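Local atomic coordinates of ATP phosphoribosyltransferase regulatory subunit (Bacillus halodurans, PDB entry 3OD1), a protein that is probably required, as the regulatory partner of HisG, for the first step of histidine biosynthesis and may allow histidine to feed back on ATP phosphoribosyltransferase activity. Residues 168-171 against 172-176; 188-191 against 192-196; 198-201 against 202-206; 236-240 against 241-245; 271-275 against 276-280. All coordinates share one frame; numbering follows the deposited sequence.

Contact 1: 168-171 against 172-176; sequences VGYV and NALLM
Val-171 and Leu-175 lie alongside each other on one face of the alpha-helix 168-179, which starts directly after strand 162-167 of the large mixed sheet. Four i to i+4 backbone bonds run from residues 172-175 back to 168-171, from Asn-172 N to Val-168 O through Leu-175 N to Val-171 O, the last nearly straight with an N-H...O angle of 173°. Asn-172 can be followed outward. Its CB rests 3.4 Å from Val-168 O, and its CG comes to 3.2 Å from Val-168 O, because chi1 of -67° sets CG anti to the carbonyl carbon and beside the backbone N, folded back toward the preceding turn. At the tip the amide divides: ND2 runs beside the methyl Val-168 CG1 at 3.5 Å, while OD1 receives a weak hydrogen bond from Arg-189 of helix 182-193. With an alanine at Asn-172, the Arg-189 guanidinium would probably lose this acceptor and Val-168 CG1 its amide neighbour. On another side of the helix Tyr-170 extends among helices 211-220 and 240-258, its hydroxyl hydrogen-bonded to Ala-233 O. Leu-174 CD2 approaches that ring obliquely, 4.3 Å from Tyr-170 CE2, a looser contact than the one between the aliphatic pair. Val-171 also packs on Leu-192 and Leu-175 on Leu-188, so this face of the helix is turned to helix 182-193. Within the pair the touch is methyl to methyl, with Val-171 CG1 3.6 Å from Leu-175 CD2.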
loop_
_atom_site.group_PDB
_atom_site.type_symbol
_atom_site.label_atom_id
_atom_site.label_comp_id
_atom_site.label_asym_id
_atom_site.label_seq_id
_atom_site.Cartn_x
_atom_site.Cartn_y
_atom_site.Cartn_z
ATOM N N VAL B 168 26.908 17.235 7.607
ATOM C CA VAL B 168 27.965 16.233 7.672
ATOM C C VAL B 168 29.339 16.840 7.386
ATOM O O VAL B 168 30.338 16.435 7.983
ATOM C CB VAL B 168 27.710 15.081 6.677
ATOM C CG1 VAL B 168 28.968 14.226 6.494
ATOM C CG2 VAL B 168 26.557 14.235 7.148
ATOM N N GLY B 169 29.383 17.803 6.469
ATOM C CA GLY B 169 30.639 18.405 6.064
ATOM C C GLY B 169 31.237 19.221 7.197
ATOM O O GLY B 169 32.449 19.175 7.446
ATOM N N TYR B 170 30.392 19.974 7.894
ATOM C CA TYR B 170 30.887 20.753 9.015
ATOM C C TYR B 170 31.495 19.847 10.093
ATOM O O TYR B 170 32.641 20.045 10.512
ATOM C CB TYR B 170 29.804 21.655 9.606
ATOM C CG TYR B 170 30.345 22.503 10.732
ATOM C CD1 TYR B 170 30.973 23.714 10.469
ATOM C CD2 TYR B 170 30.267 22.074 12.052
ATOM C CE1 TYR B 170 31.493 24.495 11.490
ATOM C CE2 TYR B 170 30.791 22.852 13.093
ATOM C CZ TYR B 170 31.402 24.061 12.796
ATOM O OH TYR B 170 31.919 24.842 13.802
ATOM N N VAL B 171 30.724 18.857 10.536
ATOM C CA VAL B 171 31.183 17.904 11.542
ATOM C C VAL B 171 32.504 17.254 11.129
ATOM O O VAL B 171 33.480 17.281 11.878
ATOM C CB VAL B 171 30.129 16.797 11.803
ATOM C CG1 VAL B 171 30.677 15.744 12.758
ATOM C CG2 VAL B 171 28.854 17.400 12.359
ATOM N N ASN B 172 32.540 16.671 9.935
ATOM C CA ASN B 172 33.754 15.987 9.484
ATOM C C ASN B 172 34.971 16.914 9.405
ATOM O O ASN B 172 36.064 16.541 9.842
ATOM C CB ASN B 172 33.524 15.255 8.158
ATOM C CG ASN B 172 32.555 14.083 8.296
ATOM O OD1 ASN B 172 32.071 13.787 9.390
ATOM N ND2 ASN B 172 32.274 13.410 7.184
ATOM N N ALA B 173 34.791 18.118 8.867
ATOM C CA ALA B 173 35.913 19.062 8.758
ATOM C C ALA B 173 36.492 19.407 10.125
ATOM O O ALA B 173 37.714 19.424 10.306
ATOM C CB ALA B 173 35.496 20.334 8.022
ATOM N N LEU B 174 35.616 19.683 11.084
ATOM C CA LEU B 174 36.051 20.044 12.425
ATOM C C LEU B 174 36.752 18.886 13.124
ATOM O O LEU B 174 37.859 19.045 13.640
ATOM C CB LEU B 174 34.873 20.523 13.276
ATOM C CG LEU B 174 35.225 20.871 14.728
ATOM C CD1 LEU B 174 36.328 21.954 14.808
ATOM C CD2 LEU B 174 33.980 21.294 15.502
ATOM N N LEU B 175 36.103 17.726 13.147
ATOM C CA LEU B 175 36.689 16.551 13.783
ATOM C C LEU B 175 38.075 16.239 13.205
ATOM O O LEU B 175 39.050 16.136 13.949
ATOM C CB LEU B 175 35.758 15.345 13.645
ATOM C CG LEU B 175 34.794 15.173 14.824
ATOM C CD1 LEU B 175 34.448 16.528 15.458
ATOM C CD2 LEU B 175 33.563 14.387 14.415
HETATM N N MSE B 176 38.155 16.099 11.882
HETATM C CA MSE B 176 39.431 15.837 11.209
HETATM C C MSE B 176 40.487 16.874 11.549
HETATM O O MSE B 176 41.609 16.533 11.947
HETATM C CB MSE B 176 39.261 15.800 9.691
HETATM C CG MSE B 176 38.741 14.482 9.170
HETATM SE SE MSE B 176 39.871 12.966 9.651
HETATM C CE MSE B 176 38.540 11.576 9.362
#

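Contact 2: 188-191 against 192-196; sequences LRRF and LYEKN
Phe-191 and Asn-196 meet where helix 182-193 ends, and the backbone between them is the tight part of the contact. Asn-196 N donates to Phe-191 O at 2.8 Å, and Lys-195 N donates to Leu-192 O at 2.8 Å. With Lys-195 at positive phi (55°) as the C-prime residue, these two bonds define a Schellman motif. Before it, Tyr-193 N still makes a regular helical bond to Arg-189 O, whereas the bond from Leu-192 N to Leu-188 O is weak at 3.4 Å. The Phe-191 ring runs beside the Asn-196 amide, the two planes 69° apart. Asn-196 ND2 sits at the ring edge, in its plane and 4.0 Å from CD1 of Phe-191, while OD1 of Asn-196 caps Gly-199 N at the start of the next helix.

On the solvent side the charged ends are loose. Arg-190 bends at chi2 and chi3, which carries its chain back across Glu-194: one methylene, CD of Arg-190, touches OE2 of Glu-194 at 3.0 Å, but NH1 of Arg-190 stays 4.0 Å from that oxygen, beyond a salt bridge, so any attraction is probably modest. The guanidinium also stands nearly perpendicular to the Tyr-193 ring beside it.

Leu-188 and Leu-192 reach the other way, into helices 168-179, 197-206 and 211-220; Leu-192 and Tyr-193 additionally border the loop between strands 265-268 and 281-286.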
loop_
_atom_site.group_PDB
_atom_site.type_symbol
_atom_site.label_atom_id
_atom_site.label_comp_id
_atom_site.label_asym_id
_atom_site.label_seq_id
_atom_site.Cartn_x
_atom_site.Cartn_y
_atom_site.Cartn_z
ATOM N N LEU B 188 34.804 9.912 17.821
ATOM C CA LEU B 188 34.055 11.110 18.198
ATOM C C LEU B 188 32.667 11.143 17.544
ATOM O O LEU B 188 31.671 11.415 18.212
ATOM C CB LEU B 188 34.842 12.379 17.849
ATOM C CG LEU B 188 35.889 12.828 18.874
ATOM C CD1 LEU B 188 36.843 13.875 18.287
ATOM C CD2 LEU B 188 35.212 13.351 20.131
ATOM N N ARG B 189 32.614 10.863 16.241
ATOM C CA ARG B 189 31.361 10.885 15.482
ATOM C C ARG B 189 30.337 9.907 16.058
ATOM O O ARG B 189 29.129 10.160 16.029
ATOM C CB ARG B 189 31.622 10.528 14.014
ATOM C CG ARG B 189 30.934 11.443 13.003
ATOM C CD ARG B 189 31.041 10.890 11.581
ATOM N NE ARG B 189 32.302 10.187 11.356
ATOM C CZ ARG B 189 33.438 10.776 11.002
ATOM N NH1 ARG B 189 33.486 12.088 10.826
ATOM N NH2 ARG B 189 34.533 10.054 10.826
ATOM N N ARG B 190 30.833 8.779 16.561
ATOM C CA ARG B 190 29.989 7.754 17.161
ATOM C C ARG B 190 29.251 8.295 18.384
ATOM O O ARG B 190 28.057 8.041 18.557
ATOM C CB ARG B 190 30.838 6.550 17.552
ATOM C CG ARG B 190 30.110 5.535 18.407
ATOM C CD ARG B 190 29.221 4.696 17.556
ATOM N NE ARG B 190 29.957 4.143 16.427
ATOM C CZ ARG B 190 29.397 3.402 15.479
ATOM N NH1 ARG B 190 28.093 3.136 15.536
ATOM N NH2 ARG B 190 30.138 2.933 14.479
ATOM N N PHE B 191 29.954 9.055 19.224
ATOM C CA PHE B 191 29.306 9.692 20.374
ATOM C C PHE B 191 28.154 10.596 19.928
ATOM O O PHE B 191 27.081 10.584 20.531
ATOM C CB PHE B 191 30.305 10.480 21.223
ATOM C CG PHE B 191 31.219 9.614 22.040
ATOM C CD1 PHE B 191 30.735 8.916 23.134
ATOM C CD2 PHE B 191 32.561 9.493 21.713
ATOM C CE1 PHE B 191 31.572 8.114 23.890
ATOM C CE2 PHE B 191 33.410 8.690 22.467
ATOM C CZ PHE B 191 32.915 8.000 23.553
ATOM N N LEU B 192 28.384 11.374 18.874
ATOM C CA LEU B 192 27.361 12.281 18.347
ATOM C C LEU B 192 26.199 11.496 17.760
ATOM O O LEU B 192 25.035 11.807 18.002
ATOM C CB LEU B 192 27.950 13.209 17.278
ATOM C CG LEU B 192 29.075 14.135 17.760
ATOM C CD1 LEU B 192 29.792 14.794 16.586
ATOM C CD2 LEU B 192 28.526 15.185 18.722
ATOM N N TYR B 193 26.527 10.474 16.984
ATOM C CA TYR B 193 25.522 9.621 16.373
ATOM C C TYR B 193 24.579 9.038 17.426
ATOM O O TYR B 193 23.363 8.951 17.223
ATOM C CB TYR B 193 26.229 8.508 15.603
ATOM C CG TYR B 193 25.318 7.447 15.054
ATOM C CD1 TYR B 193 24.420 7.732 14.032
ATOM C CD2 TYR B 193 25.380 6.143 15.535
ATOM C CE1 TYR B 193 23.588 6.745 13.516
ATOM C CE2 TYR B 193 24.563 5.156 15.034
ATOM C CZ TYR B 193 23.665 5.457 14.028
ATOM O OH TYR B 193 22.855 4.461 13.531
ATOM N N GLU B 194 25.140 8.654 18.564
ATOM C CA GLU B 194 24.338 8.069 19.631
ATOM C C GLU B 194 23.858 9.137 20.607
ATOM O O GLU B 194 23.253 8.825 21.634
ATOM C CB GLU B 194 25.139 6.988 20.351
ATOM C CG GLU B 194 25.453 5.803 19.454
ATOM C CD GLU B 194 26.526 4.912 20.026
ATOM O OE1 GLU B 194 26.937 5.155 21.179
ATOM O OE2 GLU B 194 26.958 3.972 19.321
ATOM N N LYS B 195 24.132 10.396 20.270
ATOM C CA LYS B 195 23.708 11.544 21.076
ATOM C C LYS B 195 24.171 11.434 22.526
ATOM O O LYS B 195 23.498 11.880 23.455
ATOM C CB LYS B 195 22.195 11.751 20.967
ATOM C CG LYS B 195 21.766 11.943 19.523
ATOM C CD LYS B 195 20.288 12.154 19.396
ATOM C CE LYS B 195 19.850 12.033 17.946
ATOM N NZ LYS B 195 20.463 13.062 17.076
ATOM N N ASN B 196 25.348 10.850 22.697
ATOM C CA ASN B 196 25.956 10.701 24.005
ATOM C C ASN B 196 26.970 11.825 24.291
ATOM O O ASN B 196 28.184 11.629 24.158
ATOM C CB ASN B 196 26.621 9.325 24.084
ATOM C CG ASN B 196 27.187 9.029 25.450
ATOM O OD1 ASN B 196 27.072 9.836 26.374
ATOM N ND2 ASN B 196 27.808 7.866 25.588
#

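Contact 3: 198-201 against 202-206; sequences VGYR and EHVKS
Tyr-200 and Val-204 make the principal side-chain contact, a CH-pi interaction. The methyl Val-204 CG2 stands over one face of the tyrosine ring, 4.2 Å from its centroid and 26° off the normal, displaced toward the CE2 side, where Tyr-200 CE2 is 3.8 Å away. Both residues have chi1 near 180°. In Val-204 this leaves CG2 beside the backbone N, on the side of the preceding turn, where it can meet the ring.

Backbone hydrogen bonds form the second group. Glu-202 N, His-203 N, Val-204 N and Lys-205 N donate in turn to the carbonyl oxygens of Val-198, Gly-199, Tyr-200 and Arg-201, the i to i+4 ladder of an alpha-helix. This is helix 197-206, whose Tyr-200 and Val-204 face helices 182-193 and 211-220, and whose His-203 ring meets that of Phe-191 on helix 182-193.

Polar side-chain bonds come last. Ser-206 OG donates to His-203 O at 2.6 Å, with a C=O...OG angle of 122°, so the hydroxyl comes in well to one side of the carbonyl direction. The Tyr-200 hydroxyl is hydrogen-bonded to Leu-217 O on helix 211-220.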
loop_
_atom_site.group_PDB
_atom_site.type_symbol
_atom_site.label_atom_id
_atom_site.label_comp_id
_atom_site.label_asym_id
_atom_site.label_seq_id
_atom_site.Cartn_x
_atom_site.Cartn_y
_atom_site.Cartn_z
ATOM N N VAL B 198 27.641 13.166 27.153
ATOM C CA VAL B 198 28.367 12.848 28.372
ATOM C C VAL B 198 29.625 12.062 28.024
ATOM O O VAL B 198 30.727 12.417 28.442
ATOM C CB VAL B 198 27.486 12.046 29.356
ATOM C CG1 VAL B 198 28.294 11.605 30.562
ATOM C CG2 VAL B 198 26.288 12.882 29.789
ATOM N N GLY B 199 29.455 10.997 27.247
ATOM C CA GLY B 199 30.575 10.186 26.802
ATOM C C GLY B 199 31.524 10.992 25.933
ATOM O O GLY B 199 32.744 10.851 26.022
ATOM N N TYR B 200 30.946 11.847 25.097
ATOM C CA TYR B 200 31.698 12.696 24.187
ATOM C C TYR B 200 32.617 13.655 24.939
ATOM O O TYR B 200 33.800 13.774 24.604
ATOM C CB TYR B 200 30.727 13.465 23.292
ATOM C CG TYR B 200 31.352 14.452 22.334
ATOM C CD1 TYR B 200 31.493 14.148 20.985
ATOM C CD2 TYR B 200 31.764 15.706 22.769
ATOM C CE1 TYR B 200 32.038 15.056 20.100
ATOM C CE2 TYR B 200 32.316 16.619 21.894
ATOM C CZ TYR B 200 32.452 16.288 20.563
ATOM O OH TYR B 200 32.993 17.203 19.693
ATOM N N ARG B 201 32.085 14.336 25.952
ATOM C CA ARG B 201 32.905 15.237 26.766
ATOM C C ARG B 201 34.016 14.470 27.481
ATOM O O ARG B 201 35.159 14.916 27.525
ATOM C CB ARG B 201 32.057 16.000 27.793
ATOM C CG ARG B 201 31.058 16.977 27.201
ATOM C CD ARG B 201 30.134 17.530 28.288
ATOM N NE ARG B 201 28.858 18.017 27.761
ATOM C CZ ARG B 201 28.698 19.199 27.171
ATOM N NH1 ARG B 201 29.737 20.014 27.023
ATOM N NH2 ARG B 201 27.503 19.564 26.722
ATOM N N GLU B 202 33.669 13.312 28.033
ATOM C CA GLU B 202 34.629 12.491 28.758
ATOM C C GLU B 202 35.759 12.057 27.829
ATOM O O GLU B 202 36.930 12.087 28.202
ATOM C CB GLU B 202 33.934 11.262 29.353
ATOM C CG GLU B 202 34.660 10.641 30.540
ATOM C CD GLU B 202 34.487 11.445 31.823
ATOM O OE1 GLU B 202 35.439 11.489 32.635
ATOM O OE2 GLU B 202 33.400 12.034 32.019
ATOM N N HIS B 203 35.395 11.664 26.613
ATOM C CA HIS B 203 36.359 11.178 25.637
ATOM C C HIS B 203 37.317 12.272 25.183
ATOM O O HIS B 203 38.513 12.031 24.998
ATOM C CB HIS B 203 35.641 10.589 24.424
ATOM C CG HIS B 203 36.562 9.931 23.447
ATOM N ND1 HIS B 203 36.732 10.389 22.156
ATOM C CD2 HIS B 203 37.378 8.857 23.575
ATOM C CE1 HIS B 203 37.603 9.618 21.531
ATOM N NE2 HIS B 203 38.011 8.682 22.370
ATOM N N VAL B 204 36.787 13.474 24.997
ATOM C CA VAL B 204 37.592 14.594 24.535
ATOM C C VAL B 204 38.654 14.954 25.572
ATOM O O VAL B 204 39.797 15.251 25.228
ATOM C CB VAL B 204 36.715 15.826 24.221
ATOM C CG1 VAL B 204 37.575 17.007 23.825
ATOM C CG2 VAL B 204 35.727 15.501 23.112
ATOM N N LYS B 205 38.273 14.917 26.844
ATOM C CA LYS B 205 39.201 15.238 27.918
ATOM C C LYS B 205 40.256 14.149 28.099
ATOM O O LYS B 205 41.327 14.405 28.645
ATOM C CB LYS B 205 38.449 15.496 29.226
ATOM C CG LYS B 205 37.556 16.721 29.172
ATOM C CD LYS B 205 37.155 17.191 30.560
ATOM C CE LYS B 205 36.350 18.482 30.487
ATOM N NZ LYS B 205 36.129 19.091 31.829
ATOM N N SER B 206 39.956 12.940 27.627
ATOM C CA SER B 206 40.912 11.838 27.706
ATOM C C SER B 206 41.959 11.930 26.601
ATOM O O SER B 206 43.086 11.462 26.763
ATOM C CB SER B 206 40.204 10.483 27.641
ATOM O OG SER B 206 39.743 10.186 26.328
#

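Contact 4: 236-240 against 241-245; sequences LIQTE and KGKTA
Gln-238 and Lys-243 cross at an angle over the first turn of helix 240-258. Gln-238 bends at chi2 (-68°), which folds its amide back over the lysine chain, and Lys-243 bends at chi3 (-86°), turning its outer half toward the loop. OE1 of Gln-238 consequently lies against methylenes, 3.2 Å from CG of Lys-243. Further out, CE of Lys-243 is placed only 2.9 Å from Gln-238 O, shorter than normal contact and so doubtful in detail, whereas NZ of Lys-243 is 3.7 Å from the same oxygen. The contact is thus chiefly between the aliphatic part of the lysine and the glutamine OE1.

Thr-239 is turned to the helix start. Its chi1 of 59° places OG1 between its own backbone N and carbonyl carbon, from where it accepts from Gly-242 N at 3.2 Å, while Thr-239 O takes Lys-243 N at 2.9 Å. A valine in place of Thr-239 is likely to leave Gly-242 N without its side-chain acceptor. Gly-242 also packs against Ile-237, whose CG1 is 4.1 Å from CA of Gly-242; a beta carbon there would clash with CG1.

One residue on, Glu-240 O is gripped by two donors of Thr-244: the backbone N at 2.8 Å, and OG1 from above the carbonyl plane at 3.0 Å. Ile-237 and Thr-239 both touch Asp-177 of helix 168-179. The geometry is that of a threonine N-cap, in which the side-chain oxygen accepts an amide of the first helical turn as the loop after helix 228-234 enters helix 240-258.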
loop_
_atom_site.group_PDB
_atom_site.type_symbol
_atom_site.label_atom_id
_atom_site.label_comp_id
_atom_site.label_asym_id
_atom_site.label_seq_id
_atom_site.Cartn_x
_atom_site.Cartn_y
_atom_site.Cartn_z
ATOM N N LEU B 236 35.029 27.921 15.073
ATOM C CA LEU B 236 35.582 26.623 15.463
ATOM C C LEU B 236 36.427 25.957 14.390
ATOM O O LEU B 236 37.172 25.024 14.681
ATOM C CB LEU B 236 34.467 25.664 15.881
ATOM C CG LEU B 236 33.723 26.064 17.149
ATOM C CD1 LEU B 236 32.753 24.972 17.533
ATOM C CD2 LEU B 236 34.730 26.327 18.266
ATOM N N ILE B 237 36.306 26.429 13.155
ATOM C CA ILE B 237 36.969 25.790 12.023
ATOM C C ILE B 237 37.031 26.767 10.856
ATOM O O ILE B 237 36.034 27.412 10.520
ATOM C CB ILE B 237 36.221 24.498 11.595
ATOM C CG1 ILE B 237 36.869 23.843 10.366
ATOM C CG2 ILE B 237 34.753 24.795 11.331
ATOM C CD1 ILE B 237 38.200 23.192 10.642
ATOM N N GLN B 238 38.206 26.883 10.246
ATOM C CA GLN B 238 38.401 27.828 9.152
ATOM C C GLN B 238 39.010 27.181 7.911
ATOM O O GLN B 238 39.464 27.876 7.003
ATOM C CB GLN B 238 39.260 29.011 9.609
ATOM C CG GLN B 238 38.464 30.160 10.209
ATOM C CD GLN B 238 37.603 30.865 9.179
ATOM O OE1 GLN B 238 36.565 30.349 8.759
ATOM N NE2 GLN B 238 38.032 32.053 8.764
ATOM N N THR B 239 39.020 25.854 7.873
ATOM C CA THR B 239 39.481 25.150 6.684
ATOM C C THR B 239 38.532 25.436 5.529
ATOM O O THR B 239 37.417 25.905 5.742
ATOM C CB THR B 239 39.580 23.627 6.919
ATOM O OG1 THR B 239 38.297 23.105 7.295
ATOM C CG2 THR B 239 40.600 23.322 8.014
ATOM N N GLU B 240 38.970 25.167 4.306
ATOM C CA GLU B 240 38.102 25.359 3.152
ATOM C C GLU B 240 36.828 24.516 3.286
ATOM O O GLU B 240 35.714 25.028 3.149
ATOM C CB GLU B 240 38.836 25.006 1.863
ATOM C CG GLU B 240 38.094 25.420 0.606
ATOM C CD GLU B 240 38.433 24.540 -0.585
ATOM O OE1 GLU B 240 38.985 25.060 -1.580
ATOM O OE2 GLU B 240 38.149 23.324 -0.518
ATOM N N LYS B 241 36.998 23.226 3.561
ATOM C CA LYS B 241 35.859 22.322 3.713
ATOM C C LYS B 241 34.865 22.792 4.782
ATOM O O LYS B 241 33.649 22.664 4.615
ATOM C CB LYS B 241 36.338 20.900 4.007
ATOM C CG LYS B 241 37.020 20.233 2.822
ATOM C CD LYS B 241 37.433 18.807 3.139
ATOM C CE LYS B 241 38.236 18.203 1.997
ATOM N NZ LYS B 241 38.831 16.888 2.372
ATOM N N GLY B 242 35.390 23.333 5.877
ATOM C CA GLY B 242 34.559 23.869 6.937
ATOM C C GLY B 242 33.837 25.135 6.517
ATOM O O GLY B 242 32.648 25.315 6.806
ATOM N N LYS B 243 34.550 26.025 5.835
ATOM C CA LYS B 243 33.946 27.272 5.368
ATOM C C LYS B 243 32.869 27.012 4.313
ATOM O O LYS B 243 31.838 27.682 4.292
ATOM C CB LYS B 243 35.011 28.250 4.846
ATOM C CG LYS B 243 35.551 29.188 5.925
ATOM C CD LYS B 243 36.506 30.244 5.368
ATOM C CE LYS B 243 37.932 29.725 5.291
ATOM N NZ LYS B 243 38.878 30.761 4.783
ATOM N N THR B 244 33.125 26.037 3.446
ATOM C CA THR B 244 32.165 25.612 2.435
ATOM C C THR B 244 30.863 25.087 3.050
ATOM O O THR B 244 29.774 25.499 2.656
ATOM C CB THR B 244 32.762 24.517 1.541
ATOM O OG1 THR B 244 33.887 25.045 0.827
ATOM C CG2 THR B 244 31.724 24.005 0.553
ATOM N N ALA B 245 30.976 24.169 4.004
ATOM C CA ALA B 245 29.791 23.631 4.682
ATOM C C ALA B 245 28.979 24.738 5.345
ATOM O O ALA B 245 27.752 24.777 5.229
ATOM C CB ALA B 245 30.187 22.581 5.704
#

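Contact 5: 271-275 against 276-280; sequences LVLHM and SYYTG
His-274 and Tyr-278, with Ser-276 between them, carry a compact turn in the loop that joins strands 265-268 and 281-286, which flank strand 162-167 in the mixed sheet of this class II synthetase-like domain. The His-274 ring is folded over the turn, and Ser-276 N donates to its ND1 at 3.1 Å. The bond is nearly straight, at 171°, and the donor lies in the imidazole plane. The ring is packed on one face as well: CB of Tyr-277 makes a CH-pi contact, 3.4 Å from its centroid and 13° off the normal. Together the in-plane bond and the covered face probably restrict rotation of the imidazole, whose NE2 has a weak hydrogen bond to Ala-62 O.

Ser-276 contributes mainly through its backbone, although its OG also comes to 3.7 Å from CE1 of His-274. Tyr-278 holds the other side. Its chi1 of -61° sets the ring beside its own backbone N, back toward the earlier residues. CB of His-274 then sits at the ring edge, 3.7 Å from CD2 of Tyr-278, while Leu-273 CD1 lies over one face, offset toward the rim. CD2 of Tyr-277 covers the opposite face. A water closes the backbone by donating to two carbonyls: His-274 O at 2.9 Å and Tyr-278 O at 2.8 Å.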
loop_
_atom_site.group_PDB
_atom_site.type_symbol
_atom_site.label_atom_id
_atom_site.label_comp_id
_atom_site.label_asym_id
_atom_site.label_seq_id
_atom_site.Cartn_x
_atom_site.Cartn_y
_atom_site.Cartn_z
ATOM N N LEU B 271 24.167 17.155 14.810
ATOM C CA LEU B 271 23.336 16.119 14.201
ATOM C C LEU B 271 24.148 15.199 13.299
ATOM O O LEU B 271 24.740 15.645 12.320
ATOM C CB LEU B 271 22.188 16.755 13.413
ATOM C CG LEU B 271 21.134 15.804 12.841
ATOM C CD1 LEU B 271 20.358 15.105 13.963
ATOM C CD2 LEU B 271 20.195 16.562 11.922
ATOM N N VAL B 272 24.181 13.917 13.649
ATOM C CA VAL B 272 24.787 12.889 12.815
ATOM C C VAL B 272 23.741 11.795 12.604
ATOM O O VAL B 272 23.385 11.081 13.545
ATOM C CB VAL B 272 26.030 12.272 13.492
ATOM C CG1 VAL B 272 26.531 11.039 12.704
ATOM C CG2 VAL B 272 27.143 13.318 13.665
ATOM N N LEU B 273 23.221 11.671 11.386
ATOM C CA LEU B 273 22.106 10.745 11.147
ATOM C C LEU B 273 22.598 9.335 10.836
ATOM O O LEU B 273 21.841 8.373 10.890
ATOM C CB LEU B 273 21.200 11.254 10.011
ATOM C CG LEU B 273 20.288 12.480 10.225
ATOM C CD1 LEU B 273 19.463 12.755 8.970
ATOM C CD2 LEU B 273 19.354 12.283 11.407
ATOM N N HIS B 274 23.883 9.218 10.521
ATOM C CA HIS B 274 24.433 7.974 10.019
ATOM C C HIS B 274 25.948 8.120 10.027
ATOM O O HIS B 274 26.466 9.231 9.901
ATOM C CB HIS B 274 23.912 7.730 8.597
ATOM C CG HIS B 274 24.051 6.316 8.126
ATOM N ND1 HIS B 274 25.258 5.779 7.736
ATOM C CD2 HIS B 274 23.130 5.336 7.958
ATOM C CE1 HIS B 274 25.079 4.524 7.360
ATOM N NE2 HIS B 274 23.798 4.230 7.488
HETATM N N MSE B 275 26.672 7.020 10.185
HETATM C CA MSE B 275 28.129 7.114 10.211
HETATM C C MSE B 275 28.756 7.439 8.850
HETATM O O MSE B 275 29.862 7.986 8.800
HETATM C CB MSE B 275 28.758 5.857 10.828
HETATM C CG MSE B 275 28.413 5.650 12.303
HETATM SE SE MSE B 275 29.177 7.039 13.452
HETATM C CE MSE B 275 31.071 6.534 13.314
ATOM N N SER B 276 28.071 7.127 7.750
ATOM C CA SER B 276 28.696 7.316 6.428
ATOM C C SER B 276 27.752 7.717 5.286
ATOM O O SER B 276 28.159 8.355 4.318
ATOM C CB SER B 276 29.425 6.040 6.016
ATOM O OG SER B 276 28.550 4.924 6.094
ATOM N N TYR B 277 26.498 7.334 5.403
ATOM C CA TYR B 277 25.561 7.402 4.284
ATOM C C TYR B 277 25.288 8.818 3.770
ATOM O O TYR B 277 25.319 9.059 2.565
ATOM C CB TYR B 277 24.268 6.733 4.720
ATOM C CG TYR B 277 23.145 6.726 3.729
ATOM C CD1 TYR B 277 23.003 5.671 2.822
ATOM C CD2 TYR B 277 22.171 7.723 3.744
ATOM C CE1 TYR B 277 21.950 5.631 1.934
ATOM C CE2 TYR B 277 21.105 7.690 2.850
ATOM C CZ TYR B 277 21.003 6.634 1.950
ATOM O OH TYR B 277 19.950 6.576 1.056
ATOM N N TYR B 278 25.015 9.749 4.676
ATOM C CA TYR B 278 24.767 11.135 4.282
ATOM C C TYR B 278 26.076 11.877 4.086
ATOM O O TYR B 278 27.040 11.652 4.819
ATOM C CB TYR B 278 23.892 11.854 5.308
ATOM C CG TYR B 278 22.530 11.232 5.476
ATOM C CD1 TYR B 278 21.493 11.543 4.611
ATOM C CD2 TYR B 278 22.282 10.329 6.511
ATOM C CE1 TYR B 278 20.228 10.959 4.768
ATOM C CE2 TYR B 278 21.034 9.748 6.679
ATOM C CZ TYR B 278 20.014 10.064 5.809
ATOM O OH TYR B 278 18.780 9.474 5.993
ATOM N N THR B 279 26.091 12.775 3.106
ATOM C CA THR B 279 27.312 13.443 2.674
ATOM C C THR B 279 27.330 14.947 2.972
ATOM O O THR B 279 28.361 15.606 2.851
ATOM C CB THR B 279 27.516 13.242 1.158
ATOM O OG1 THR B 279 26.349 13.695 0.450
ATOM C CG2 THR B 279 27.731 11.768 0.856
ATOM N N GLY B 280 26.193 15.502 3.354
ATOM C CA GLY B 280 26.114 16.944 3.499
ATOM C C GLY B 280 25.035 17.418 4.442
ATOM O O GLY B 280 24.989 17.001 5.595
HETATM O O HOH W 1 26.422 10.543 7.342
#

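From the N terminus, all five contacts are local and follow in series without nesting or crossing; each closes a helical turn, a helix end or a loop turn. Contact 1 opens the helical region after strand 162-167, contact 2 ends the next helix, and contact 3 lies on the helix that follows. Contacts 2 and 3 meet through Leu-188 and Phe-191 against Tyr-200. Contact 4 starts helix 240-258 and packs its loop on contact 1, centres about 8 Å apart. Contact 5 lies in the loop leading back into the sheet: Gly-280 O probably accepts a hydrogen bond from Val-168 N of contact 1, and Tyr-193 of contact 2 packs on Val-272 and Leu-273.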